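Long-range contacts in toll-like receptor 6, Variable lymphocyte receptor B (Mus musculus, PDB 3A79), which probably recognises diacylated microbial lipopeptides together with Toll-like receptor 2, its leucine-rich-repeat ectodomain being fused here to a hagfish lymphocyte receptor segment: residues B[192-203]-B[216-227]; B[307-315]-B[336-344]. All coordinates share one frame; numbering follows the deposited sequence.

Contact 1: B[192-203]-B[216-227]; sequences QIPNTTVLHLVF and SVNALGHLQLSN. With NAG (2-acetamido-2-deoxy-beta-D-glucopyranose), chain N; NAG (2-acetamido-2-deoxy-beta-D-glucopyranose), chain M.
H200 and Q224 lie in register on neighbouring parallel strands of the receptor part of the fusion, their flat groups stacked. H200 carries CG anti to its backbone N (chi1 -170°), and Q224 does likewise before running on extended. This sets Q224 NE2 3.3 Å above the H200 ring plane, near the rim, with the ring and amide planes 28° apart. The main chains are joined by alternating bonds, among them L199 N to H222 O and L201 N to Q224 O.

L199, L201, L223 and L225 fill the other face. L201 turns CG beside its backbone N instead (chi1 -55°), and its CD1 then meets both L223 CD1 (4.1 Å) and L225 CD2 (3.9 Å). N227 closes the far end: ND2 reaches F203 O at 3.0 Å, with the acceptor near the amide plane. At the corner before the strands, T197 O accepts from both G221 N (2.8 Å) and H222 N (2.9 Å). Further back, N195 ND2 is bonded to a sugar C1, an N-linked glycan.

Helix 235-246 packs against the leucine face, where L242 meets L223 and L225 and F241 meets L201; strands 171-178 and 252-261 flank the pair.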
# COMPACT_ATOMS: atom_id res chain seq x y z
N GLN B 192 -42.45 21.65 19.52
CA GLN B 192 -41.52 22.18 20.47
C GLN B 192 -40.83 21.00 21.12
O GLN B 192 -41.50 20.14 21.69
CB GLN B 192 -42.27 23.00 21.52
CG GLN B 192 -41.40 23.52 22.64
CD GLN B 192 -40.78 24.85 22.30
OE1 GLN B 192 -41.47 25.88 22.27
NE2 GLN B 192 -39.48 24.85 22.03
N ILE B 193 -39.50 20.96 21.02
CA ILE B 193 -38.70 19.93 21.70
C ILE B 193 -38.25 20.36 23.10
O ILE B 193 -37.55 21.35 23.26
CB ILE B 193 -37.45 19.56 20.89
CG1 ILE B 193 -37.79 18.55 19.80
CG2 ILE B 193 -36.42 18.94 21.81
CD1 ILE B 193 -38.28 19.17 18.52
N PRO B 194 -38.65 19.59 24.12
CA PRO B 194 -38.27 19.87 25.51
C PRO B 194 -36.76 19.94 25.63
O PRO B 194 -36.08 19.37 24.79
CB PRO B 194 -38.79 18.64 26.27
CG PRO B 194 -39.86 18.07 25.40
CD PRO B 194 -39.43 18.34 24.00
N ASN B 195 -36.25 20.63 26.65
CA ASN B 195 -34.80 20.68 26.84
C ASN B 195 -34.23 19.27 27.00
O ASN B 195 -34.63 18.54 27.90
CB ASN B 195 -34.42 21.56 28.03
CG ASN B 195 -35.31 22.77 28.17
OD1 ASN B 195 -36.52 22.67 27.99
ND2 ASN B 195 -34.71 23.92 28.47
N THR B 196 -33.31 18.90 26.12
CA THR B 196 -32.64 17.60 26.19
C THR B 196 -31.16 17.80 26.00
O THR B 196 -30.75 18.70 25.28
CB THR B 196 -33.06 16.67 25.05
OG1 THR B 196 -34.45 16.83 24.76
CG2 THR B 196 -32.81 15.24 25.44
N THR B 197 -30.35 16.97 26.64
CA THR B 197 -28.95 16.92 26.27
C THR B 197 -28.79 16.49 24.79
O THR B 197 -28.18 17.19 23.98
CB THR B 197 -28.13 16.00 27.19
OG1 THR B 197 -28.16 16.52 28.52
CG2 THR B 197 -26.68 15.92 26.70
N VAL B 198 -29.36 15.34 24.45
CA VAL B 198 -29.26 14.85 23.08
C VAL B 198 -30.62 14.80 22.40
O VAL B 198 -31.61 14.40 23.00
CB VAL B 198 -28.61 13.46 23.03
CG1 VAL B 198 -28.55 12.93 21.62
CG2 VAL B 198 -27.21 13.51 23.64
N LEU B 199 -30.68 15.24 21.14
CA LEU B 199 -31.85 15.01 20.32
C LEU B 199 -31.46 14.19 19.11
O LEU B 199 -30.69 14.65 18.27
CB LEU B 199 -32.48 16.32 19.85
CG LEU B 199 -33.70 16.09 18.96
CD1 LEU B 199 -34.69 15.16 19.63
CD2 LEU B 199 -34.35 17.39 18.64
N HIS B 200 -32.00 12.98 19.01
CA HIS B 200 -31.70 12.09 17.90
C HIS B 200 -32.94 11.89 17.04
O HIS B 200 -33.98 11.43 17.52
CB HIS B 200 -31.20 10.74 18.40
CG HIS B 200 -30.65 9.85 17.33
ND1 HIS B 200 -30.86 10.09 15.98
CD2 HIS B 200 -29.92 8.72 17.39
CE1 HIS B 200 -30.27 9.15 15.27
NE2 HIS B 200 -29.69 8.30 16.10
N LEU B 201 -32.81 12.25 15.77
CA LEU B 201 -33.92 12.16 14.84
C LEU B 201 -33.61 11.15 13.74
O LEU B 201 -32.57 11.22 13.09
CB LEU B 201 -34.23 13.53 14.25
CG LEU B 201 -34.50 14.61 15.29
CD1 LEU B 201 -34.43 15.99 14.68
CD2 LEU B 201 -35.84 14.36 15.94
N VAL B 202 -34.52 10.20 13.53
CA VAL B 202 -34.33 9.19 12.49
C VAL B 202 -35.44 9.35 11.45
O VAL B 202 -36.61 9.45 11.79
CB VAL B 202 -34.35 7.74 13.07
CG1 VAL B 202 -33.83 6.76 12.05
CG2 VAL B 202 -33.52 7.66 14.35
N PHE B 203 -35.05 9.35 10.17
CA PHE B 203 -36.01 9.54 9.08
C PHE B 203 -36.22 8.28 8.27
O PHE B 203 -35.53 7.28 8.46
CB PHE B 203 -35.55 10.67 8.18
CG PHE B 203 -35.26 11.94 8.92
CD1 PHE B 203 -33.95 12.30 9.23
CD2 PHE B 203 -36.29 12.77 9.33
CE1 PHE B 203 -33.68 13.47 9.92
CE2 PHE B 203 -36.03 13.93 10.02
CZ PHE B 203 -34.72 14.28 10.32
N SER B 216 -38.68 23.54 17.11
CA SER B 216 -37.96 24.38 18.04
C SER B 216 -37.25 23.58 19.14
O SER B 216 -37.69 22.49 19.53
CB SER B 216 -38.89 25.41 18.65
OG SER B 216 -39.41 26.25 17.64
N VAL B 217 -36.13 24.11 19.61
CA VAL B 217 -35.48 23.60 20.80
C VAL B 217 -34.90 24.77 21.55
O VAL B 217 -34.45 25.74 20.94
CB VAL B 217 -34.34 22.62 20.44
CG1 VAL B 217 -33.59 22.20 21.70
CG2 VAL B 217 -34.90 21.40 19.75
N ASN B 218 -34.90 24.70 22.88
CA ASN B 218 -34.24 25.71 23.69
C ASN B 218 -32.82 25.27 24.04
O ASN B 218 -31.84 25.77 23.48
CB ASN B 218 -35.02 25.96 24.98
CG ASN B 218 -36.40 25.33 24.96
OD1 ASN B 218 -37.41 26.01 25.14
ND2 ASN B 218 -36.45 24.02 24.75
N ALA B 219 -32.73 24.34 24.97
CA ALA B 219 -31.43 23.86 25.44
C ALA B 219 -31.10 22.53 24.78
O ALA B 219 -31.81 21.55 24.97
CB ALA B 219 -31.43 23.72 26.95
N LEU B 220 -30.01 22.50 24.01
CA LEU B 220 -29.62 21.31 23.27
C LEU B 220 -28.11 21.15 23.25
O LEU B 220 -27.38 22.08 22.95
CB LEU B 220 -30.15 21.39 21.84
CG LEU B 220 -30.12 20.05 21.12
CD1 LEU B 220 -30.79 19.00 22.00
CD2 LEU B 220 -30.79 20.14 19.78
N GLY B 221 -27.63 19.95 23.57
CA GLY B 221 -26.20 19.73 23.61
C GLY B 221 -25.72 19.10 22.33
O GLY B 221 -24.64 19.41 21.82
N HIS B 222 -26.54 18.21 21.79
CA HIS B 222 -26.16 17.42 20.64
C HIS B 222 -27.40 17.13 19.82
O HIS B 222 -28.36 16.53 20.30
CB HIS B 222 -25.51 16.12 21.11
CG HIS B 222 -24.85 15.32 20.03
ND1 HIS B 222 -24.09 15.90 19.03
CD2 HIS B 222 -24.81 13.99 19.79
CE1 HIS B 222 -23.63 14.96 18.23
NE2 HIS B 222 -24.06 13.79 18.67
N LEU B 223 -27.39 17.62 18.59
CA LEU B 223 -28.43 17.28 17.64
C LEU B 223 -27.89 16.15 16.81
O LEU B 223 -26.71 16.16 16.45
CB LEU B 223 -28.75 18.46 16.73
CG LEU B 223 -29.69 18.08 15.60
CD1 LEU B 223 -31.08 17.79 16.15
CD2 LEU B 223 -29.72 19.20 14.61
N GLN B 224 -28.71 15.16 16.51
CA GLN B 224 -28.24 14.07 15.67
C GLN B 224 -29.29 13.54 14.71
O GLN B 224 -30.37 13.10 15.12
CB GLN B 224 -27.71 12.95 16.54
CG GLN B 224 -26.81 12.04 15.78
CD GLN B 224 -26.71 10.71 16.42
OE1 GLN B 224 -26.77 10.61 17.66
NE2 GLN B 224 -26.59 9.65 15.60
N LEU B 225 -28.96 13.58 13.42
CA LEU B 225 -29.89 13.18 12.37
C LEU B 225 -29.37 11.96 11.65
O LEU B 225 -28.19 11.89 11.34
CB LEU B 225 -30.09 14.29 11.33
CG LEU B 225 -30.12 15.79 11.65
CD1 LEU B 225 -30.71 16.51 10.46
CD2 LEU B 225 -30.91 16.09 12.90
N SER B 226 -30.27 11.02 11.35
CA SER B 226 -29.92 9.78 10.68
C SER B 226 -30.81 9.48 9.48
O SER B 226 -32.02 9.69 9.53
CB SER B 226 -30.00 8.62 11.68
OG SER B 226 -29.12 8.84 12.77
N ASN B 227 -30.20 8.99 8.40
CA ASN B 227 -30.89 8.70 7.14
C ASN B 227 -31.24 9.98 6.37
O ASN B 227 -32.40 10.37 6.27
CB ASN B 227 -32.15 7.86 7.37
CG ASN B 227 -31.86 6.52 8.07
OD1 ASN B 227 -30.71 6.10 8.23
ND2 ASN B 227 -32.93 5.85 8.49
C1 NAG N . -35.90 24.56 29.03
C2 NAG N . -35.51 25.29 30.32
C3 NAG N . -36.72 26.03 30.89
C4 NAG N . -37.22 27.04 29.88
C5 NAG N . -37.50 26.42 28.50
C6 NAG N . -37.62 27.56 27.46
C7 NAG N . -34.29 23.28 31.23
C8 NAG N . -32.84 23.32 30.86
N2 NAG N . -34.91 24.46 31.37
O3 NAG N . -36.37 26.69 32.09
O4 NAG N . -38.38 27.66 30.41
O5 NAG N . -36.49 25.48 28.09
O6 NAG N . -38.20 27.22 26.21
O7 NAG N . -34.86 22.20 31.41
C1 NAG M . -40.97 27.99 13.60
C2 NAG M . -41.19 29.39 13.02
C3 NAG M . -40.52 30.44 13.90
C4 NAG M . -41.10 30.38 15.31
C5 NAG M . -41.06 28.96 15.91
C6 NAG M . -42.00 28.91 17.14
C7 NAG M . -40.61 28.66 10.69
C8 NAG M . -41.84 28.24 9.93
N2 NAG M . -40.78 29.59 11.63
O3 NAG M . -40.72 31.74 13.37
O4 NAG M . -40.41 31.31 16.11
O5 NAG M . -41.40 27.94 14.97
O6 NAG M . -41.84 27.81 18.02
O7 NAG M . -39.51 28.17 10.41

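Contact 2: B[307-315]-B[336-344]; sequences LMIEHVKNQ and LSISDTPFI. With NAG (2-acetamido-2-deoxy-beta-D-glucopyranose), chain G; NAG (2-acetamido-2-deoxy-beta-D-glucopyranose), chain C.
H311 and D340 both place CG anti to the backbone N (chi1 -168° in H311, nearly the same in D340), both backbones take positive phi, and the two side chains lie alongside one another and point the same way. H311 ND1 donates to D340 OD2 at 3.1 Å. The bond is bent, 136° at the hydrogen, and reaches the oxygen from above the carboxylate plane, while the ring and carboxylate planes are 41° apart.

Before this pair the strands are parallel and in register, with I309 N bonded to S337 O and S339 N to I309 O. L307 and L336 lie side by side on the core-facing side, shared with I309 and I338, CB of L307 3.7 Å from CD1 of L336. After the pair, V312 N donates to D340 O, and V312 CG2 rests 3.5 Å from T341 CG2. T341 in turn sets its CB over the centre of the F343 ring, and its OG1 accepts from F343 N at 2.8 Å, an ST turn that shapes the exit from the strand. Within this turn, P342 O accepts from an aromatic side chain of another protein chain. V312 CG1 approaches the F343 ring at CZ.

On the concave face, which also carries M308, S337 and S339, extended E310 divides its carboxylate between two sugars of one glycan: OE1 accepts from O6 of the first (2.8 Å) and OE2 from N2 of the second (3.0 Å).

E310 OE2 and D340 OD2 are 5.3 Å apart, like charges not in contact. Their proximity may raise their proton affinity, an effect that the donor from H311 and those from the glycan would be expected to offset.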
# COMPACT_ATOMS: atom_id res chain seq x y z
N LEU B 307 -14.26 19.50 12.60
CA LEU B 307 -14.93 18.64 11.63
C LEU B 307 -14.37 17.23 11.72
O LEU B 307 -13.16 17.02 11.86
CB LEU B 307 -14.76 19.17 10.21
CG LEU B 307 -15.61 18.44 9.18
CD1 LEU B 307 -17.06 18.44 9.62
CD2 LEU B 307 -15.46 19.10 7.82
N MET B 308 -15.26 16.24 11.67
CA MET B 308 -14.84 14.86 11.75
C MET B 308 -15.67 14.01 10.81
O MET B 308 -16.87 13.82 11.02
CB MET B 308 -15.00 14.35 13.18
CG MET B 308 -14.19 13.11 13.47
SD MET B 308 -15.15 11.71 14.06
CE MET B 308 -15.90 11.21 12.53
N ILE B 309 -15.03 13.50 9.76
CA ILE B 309 -15.71 12.67 8.77
C ILE B 309 -15.14 11.25 8.80
O ILE B 309 -13.92 11.07 8.82
CB ILE B 309 -15.57 13.26 7.36
CG1 ILE B 309 -15.91 14.75 7.38
CG2 ILE B 309 -16.50 12.55 6.40
CD1 ILE B 309 -16.19 15.33 6.02
N GLU B 310 -16.02 10.25 8.82
CA GLU B 310 -15.60 8.86 8.90
C GLU B 310 -16.45 7.95 8.04
O GLU B 310 -17.66 7.92 8.17
CB GLU B 310 -15.60 8.34 10.34
CG GLU B 310 -14.74 7.09 10.53
CD GLU B 310 -14.83 6.48 11.93
OE1 GLU B 310 -14.87 7.23 12.94
OE2 GLU B 310 -14.84 5.23 12.01
N HIS B 311 -15.79 7.19 7.19
CA HIS B 311 -16.46 6.25 6.29
C HIS B 311 -17.11 6.98 5.14
O HIS B 311 -18.26 7.39 5.24
CB HIS B 311 -17.50 5.41 7.03
CG HIS B 311 -18.00 4.25 6.22
ND1 HIS B 311 -17.15 3.38 5.56
CD2 HIS B 311 -19.25 3.83 5.95
CE1 HIS B 311 -17.86 2.48 4.93
NE2 HIS B 311 -19.14 2.72 5.14
N VAL B 312 -16.38 7.14 4.05
CA VAL B 312 -16.88 7.91 2.94
C VAL B 312 -16.88 7.05 1.69
O VAL B 312 -15.83 6.61 1.24
CB VAL B 312 -16.01 9.14 2.69
CG1 VAL B 312 -16.53 9.92 1.50
CG2 VAL B 312 -15.97 10.01 3.93
N LYS B 313 -18.07 6.80 1.16
CA LYS B 313 -18.20 6.09 -0.10
C LYS B 313 -18.31 7.22 -1.18
O LYS B 313 -18.98 8.23 -0.95
CB LYS B 313 -19.40 5.05 -0.07
CG LYS B 313 -19.75 4.33 1.36
CD LYS B 313 -20.67 2.99 1.34
CE LYS B 313 -20.97 2.33 2.78
NZ LYS B 313 -21.61 0.89 3.01
N ASN B 314 -17.59 7.12 -2.30
CA ASN B 314 -17.71 8.14 -3.37
C ASN B 314 -18.06 7.55 -4.76
O ASN B 314 -17.34 6.71 -5.28
CB ASN B 314 -16.46 9.02 -3.46
CG ASN B 314 -16.50 10.01 -4.63
OD1 ASN B 314 -17.49 10.11 -5.34
ND2 ASN B 314 -15.40 10.73 -4.84
N GLN B 315 -19.16 8.02 -5.34
CA GLN B 315 -19.68 7.45 -6.58
C GLN B 315 -19.28 8.21 -7.84
O GLN B 315 -19.58 7.76 -8.95
CB GLN B 315 -21.20 7.37 -6.52
CG GLN B 315 -21.72 6.63 -5.32
CD GLN B 315 -23.22 6.52 -5.32
OE1 GLN B 315 -23.90 7.16 -6.14
NE2 GLN B 315 -23.75 5.70 -4.41
N LEU B 336 -9.35 18.84 12.07
CA LEU B 336 -9.97 18.15 10.95
C LEU B 336 -9.57 16.69 10.95
O LEU B 336 -8.38 16.38 10.89
CB LEU B 336 -9.53 18.77 9.62
CG LEU B 336 -10.14 18.09 8.39
CD1 LEU B 336 -11.66 18.15 8.44
CD2 LEU B 336 -9.63 18.71 7.11
N SER B 337 -10.56 15.80 11.05
CA SER B 337 -10.35 14.38 10.83
C SER B 337 -11.14 13.92 9.60
O SER B 337 -12.33 14.17 9.50
CB SER B 337 -10.79 13.56 12.05
OG SER B 337 -10.06 13.86 13.23
N ILE B 338 -10.47 13.26 8.66
CA ILE B 338 -11.17 12.58 7.57
C ILE B 338 -10.66 11.17 7.40
O ILE B 338 -9.55 10.98 6.92
CB ILE B 338 -10.96 13.27 6.24
CG1 ILE B 338 -11.67 14.63 6.22
CG2 ILE B 338 -11.46 12.36 5.12
CD1 ILE B 338 -11.39 15.44 4.96
N SER B 339 -11.47 10.17 7.77
CA SER B 339 -11.01 8.78 7.88
C SER B 339 -11.87 7.74 7.13
O SER B 339 -13.07 7.92 6.95
CB SER B 339 -10.91 8.37 9.35
OG SER B 339 -10.04 9.24 10.06
N ASP B 340 -11.24 6.65 6.73
CA ASP B 340 -11.96 5.56 6.06
C ASP B 340 -12.68 6.03 4.78
O ASP B 340 -13.89 5.88 4.64
CB ASP B 340 -12.94 4.91 7.03
CG ASP B 340 -13.56 3.64 6.49
OD1 ASP B 340 -13.13 3.14 5.42
OD2 ASP B 340 -14.49 3.14 7.15
N THR B 341 -11.91 6.57 3.84
CA THR B 341 -12.45 7.10 2.60
C THR B 341 -11.56 6.63 1.47
O THR B 341 -10.48 6.11 1.72
CB THR B 341 -12.35 8.61 2.61
OG1 THR B 341 -11.04 8.98 2.17
CG2 THR B 341 -12.57 9.15 4.02
N PRO B 342 -12.00 6.82 0.22
CA PRO B 342 -11.16 6.50 -0.94
C PRO B 342 -10.15 7.59 -1.28
O PRO B 342 -9.51 7.49 -2.32
CB PRO B 342 -12.17 6.42 -2.09
CG PRO B 342 -13.52 6.72 -1.50
CD PRO B 342 -13.31 7.36 -0.18
N PHE B 343 -10.01 8.61 -0.43
CA PHE B 343 -9.17 9.75 -0.78
C PHE B 343 -7.70 9.35 -0.96
O PHE B 343 -7.18 8.51 -0.23
CB PHE B 343 -9.31 10.90 0.23
CG PHE B 343 -10.72 11.40 0.38
CD1 PHE B 343 -11.67 11.16 -0.60
CD2 PHE B 343 -11.09 12.14 1.49
CE1 PHE B 343 -12.97 11.63 -0.47
CE2 PHE B 343 -12.39 12.61 1.63
CZ PHE B 343 -13.33 12.35 0.65
N ILE B 344 -7.03 9.97 -1.94
CA ILE B 344 -5.66 9.63 -2.29
C ILE B 344 -4.65 10.69 -1.85
O ILE B 344 -3.44 10.53 -2.03
CB ILE B 344 -5.51 9.45 -3.80
CG1 ILE B 344 -5.94 10.72 -4.51
CG2 ILE B 344 -6.35 8.29 -4.29
CD1 ILE B 344 -5.80 10.65 -6.02
C1 NAG G . -8.36 9.24 14.20
C2 NAG G . -8.61 8.98 15.69
C3 NAG G . -9.26 7.63 15.99
C4 NAG G . -10.35 7.23 15.00
C5 NAG G . -9.94 7.57 13.57
C6 NAG G . -11.12 7.39 12.63
C7 NAG G . -7.12 10.02 17.33
C8 NAG G . -5.83 9.89 18.09
N2 NAG G . -7.36 9.07 16.42
O3 NAG G . -9.76 7.61 17.32
O4 NAG G . -10.62 5.84 15.17
O5 NAG G . -9.51 8.91 13.46
O6 NAG G . -12.24 8.04 13.19
O7 NAG G . -7.89 10.96 17.55
C1 NAG C . -12.03 5.54 15.29
C2 NAG C . -12.35 4.21 14.60
C3 NAG C . -13.73 3.68 14.96
C4 NAG C . -13.85 3.61 16.48
C5 NAG C . -13.65 5.02 17.04
C6 NAG C . -13.67 5.04 18.56
C7 NAG C . -11.22 3.65 12.52
C8 NAG C . -11.30 3.61 11.02
N2 NAG C . -12.22 4.25 13.15
O3 NAG C . -13.98 2.45 14.32
O4 NAG C . -15.12 3.09 16.84
O5 NAG C . -12.40 5.56 16.65
O6 NAG C . -12.51 4.40 19.05
O7 NAG C . -10.26 3.15 13.13

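Overall arrangement
Both contacts pair adjacent strands in the concave parallel array of a leucine-rich-repeat solenoid, within the Toll-like receptor part of the fusion. Their centres are 25 Å apart and their nearest atoms about 10 Å, without touching; strands 252-261 and 278-288 come between 222-229 and 306-314. Contact 1 closes along the chain before contact 2 opens. They differ in their connections: in contact 1 no helix lies between the segments, and a second small sheet, 190-196 with 214-220, continues the pairing round a corner, whereas in contact 2 helix 321-329 joins the strands. Contact 2 is reached by another protein chain and no other chain touches contact 1, so of the two the later one takes part in the assembly.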